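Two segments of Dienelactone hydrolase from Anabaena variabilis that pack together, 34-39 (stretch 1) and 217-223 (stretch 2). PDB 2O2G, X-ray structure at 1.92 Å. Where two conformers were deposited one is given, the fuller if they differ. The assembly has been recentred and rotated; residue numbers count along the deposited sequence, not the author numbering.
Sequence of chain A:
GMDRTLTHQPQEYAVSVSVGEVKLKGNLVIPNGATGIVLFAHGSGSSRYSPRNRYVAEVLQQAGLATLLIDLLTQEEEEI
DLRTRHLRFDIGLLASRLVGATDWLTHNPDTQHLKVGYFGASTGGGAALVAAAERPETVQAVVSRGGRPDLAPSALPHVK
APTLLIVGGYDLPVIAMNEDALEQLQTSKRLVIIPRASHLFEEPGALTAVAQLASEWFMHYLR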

# COMPACT_ATOMS: atom_id res chain seq x y z
N ALA A 34 2.01 19.02 -3.61
CA ALA A 34 1.29 17.76 -3.46
C ALA A 34 0.04 17.91 -2.58
O ALA A 34 0.04 18.64 -1.59
CB ALA A 34 2.20 16.63 -2.91
N THR A 35 -0.99 17.18 -2.97
CA THR A 35 -2.26 17.12 -2.26
C THR A 35 -2.57 15.71 -1.71
O THR A 35 -3.34 15.59 -0.76
CB THR A 35 -3.42 17.56 -3.17
OG1 THR A 35 -3.62 16.59 -4.20
CG2 THR A 35 -3.11 18.91 -3.81
N GLY A 36 -1.98 14.66 -2.28
CA GLY A 36 -2.21 13.29 -1.83
C GLY A 36 -0.92 12.64 -1.41
O GLY A 36 0.17 13.05 -1.86
N ILE A 37 -1.03 11.65 -0.50
CA ILE A 37 0.12 10.87 -0.11
C ILE A 37 -0.26 9.40 -0.13
O ILE A 37 -1.34 9.00 0.34
CB ILE A 37 0.69 11.28 1.27
CG1 ILE A 37 2.05 10.60 1.49
CG2 ILE A 37 -0.29 10.99 2.38
CD1 ILE A 37 2.87 11.21 2.60
N VAL A 38 0.64 8.61 -0.71
CA VAL A 38 0.47 7.17 -0.80
C VAL A 38 1.38 6.45 0.21
O VAL A 38 2.61 6.50 0.13
CB VAL A 38 0.79 6.71 -2.21
CG1 VAL A 38 0.63 5.19 -2.32
CG2 VAL A 38 -0.12 7.46 -3.20
N LEU A 39 0.74 5.77 1.15
CA LEU A 39 1.43 4.97 2.12
C LEU A 39 1.52 3.54 1.57
O LEU A 39 0.50 2.93 1.20
CB LEU A 39 0.69 5.00 3.44
CG LEU A 39 1.27 4.24 4.65
CD1 LEU A 39 2.64 4.68 5.12
CD2 LEU A 39 0.32 4.42 5.78
N TRP A 217 -5.16 6.12 -10.65
CA TRP A 217 -6.12 5.94 -9.57
C TRP A 217 -5.94 6.94 -8.45
O TRP A 217 -6.92 7.59 -8.02
CB TRP A 217 -6.03 4.52 -9.01
CG TRP A 217 -7.17 4.07 -8.14
CD1 TRP A 217 -7.19 4.02 -6.78
CD2 TRP A 217 -8.43 3.54 -8.57
NE1 TRP A 217 -8.38 3.55 -6.35
CE2 TRP A 217 -9.17 3.23 -7.42
CE3 TRP A 217 -9.02 3.31 -9.83
CZ2 TRP A 217 -10.46 2.68 -7.46
CZ3 TRP A 217 -10.28 2.78 -9.89
CH2 TRP A 217 -11.00 2.45 -8.70
N PHE A 218 -4.71 7.05 -7.96
CA PHE A 218 -4.41 7.96 -6.82
C PHE A 218 -4.60 9.41 -7.22
O PHE A 218 -5.11 10.23 -6.44
CB PHE A 218 -2.99 7.71 -6.31
CG PHE A 218 -2.82 6.39 -5.60
CD1 PHE A 218 -3.69 6.01 -4.60
CD2 PHE A 218 -1.76 5.55 -5.90
CE1 PHE A 218 -3.50 4.85 -3.91
CE2 PHE A 218 -1.58 4.37 -5.20
CZ PHE A 218 -2.45 4.01 -4.24
N MSE A 219 -4.21 9.76 -8.45
CA MSE A 219 -4.39 11.14 -8.87
C MSE A 219 -5.87 11.52 -8.87
O MSE A 219 -6.24 12.64 -8.46
CB MSE A 219 -3.73 11.36 -10.23
CG MSE A 219 -2.22 11.32 -10.11
SE MSE A 219 -1.58 12.91 -9.24
CE MSE A 219 -2.12 14.02 -10.64
N HIS A 220 -6.71 10.61 -9.29
CA HIS A 220 -8.15 10.90 -9.30
C HIS A 220 -8.76 10.99 -7.91
O HIS A 220 -9.51 11.94 -7.64
CB HIS A 220 -8.92 9.86 -10.08
CG HIS A 220 -10.40 10.12 -10.11
ND1 HIS A 220 -10.95 11.18 -10.79
CD2 HIS A 220 -11.43 9.47 -9.52
CE1 HIS A 220 -12.26 11.17 -10.63
NE2 HIS A 220 -12.58 10.13 -9.87
N TYR A 221 -8.46 10.00 -7.07
CA TYR A 221 -9.06 9.91 -5.74
C TYR A 221 -8.38 10.65 -4.59
O TYR A 221 -9.02 10.85 -3.59
CB TYR A 221 -9.30 8.43 -5.35
CG TYR A 221 -10.39 7.77 -6.14
CD1 TYR A 221 -11.71 8.11 -5.94
CD2 TYR A 221 -10.11 6.78 -7.08
CE1 TYR A 221 -12.71 7.54 -6.65
CE2 TYR A 221 -11.11 6.19 -7.81
CZ TYR A 221 -12.42 6.57 -7.59
OH TYR A 221 -13.46 6.00 -8.29
N LEU A 222 -7.13 11.06 -4.72
CA LEU A 222 -6.45 11.77 -3.60
C LEU A 222 -6.38 13.28 -3.82
O LEU A 222 -5.33 13.93 -3.62
CB LEU A 222 -5.05 11.20 -3.37
CG LEU A 222 -4.99 9.73 -3.00
CD1 LEU A 222 -3.56 9.32 -2.70
CD2 LEU A 222 -5.90 9.44 -1.80
N ARG A 223 -7.51 13.81 -4.25
CA ARG A 223 -7.69 15.23 -4.52
C ARG A 223 -8.35 15.85 -3.30
O ARG A 223 -8.99 15.18 -2.46
CB ARG A 223 -8.56 15.43 -5.75
CG ARG A 223 -7.88 15.11 -7.07
CD ARG A 223 -8.82 15.20 -8.26
OXT ARG A 223 -8.23 17.06 -3.13

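The contact joins the start of a strand to the last turn of a helix and the two residues after it, which end the chain. The partners are at least 180 residues apart in sequence. Together they bury 245 Å², most of it against V38, L222, F218 and T35.

V38 is the apolar centre on the strand side. Its CA-to-CB bond points toward stretch 2. Chi1 is 179° (t), and in this rotamer CG2 reaches both F218, in the helix, and L222, just after it. CG2 lies 3.7 Å from CD2 of F218 and 3.9 Å from CD1 of L222. It also sits over one face of the F218 ring, 3.8 Å from the centroid and 15° off the ring normal. This is a CH-pi contact, with the methyl almost above the middle of the ring.

F218 has chi1 -70° (m) and chi2 -50°. With these angles the ring turns a face to the V38 methyl. L222 is four residues further on, and its N donates to O of F218 at 2.8 Å. That spacing brings both side chains to the same strand residue.

L222 has chi1 -61° (m) and chi2 -176° (t). CD1 is thereby carried to V38, and it also lies 3.8 Å from the backbone O of I37. This last is a packing contact with the strand backbone. The CA-to-CB bond of I37 points away from stretch 2, and both its chi angles are t.

The backbone of L222 has a second role. It is the first residue after the helix to leave helical phi/psi, at -102/45. Its O accepts a hydrogen bond from OG1 of T35 at 3.2 Å, the one hydrogen bond between the two stretches. The CA-to-CB bond of T35 points toward stretch 2, and chi1 of 69° (p) places the hydroxyl within reach of that carbonyl.

G36 lies between these polar and apolar contacts. Its CA is 4.8 Å from CA of L222 and 3.7 Å from O of L222. An ideal CB on G36 would point toward stretch 2 and fall 2.5 Å from CB of L222, which is a clash. The absence of a side chain thus leaves room for the close backbone approach.

R223 ends the chain with its carboxylate. Its CA is 4.3 Å from OG1 of T35, but its CA-to-CB bond points away from stretch 1. The side chain is modelled only as far as CD, so the position of the guanidinium is unknown. The CA-to-CB bond of M219, a selenomethionine, also points away, and the residue makes no contact with stretch 1.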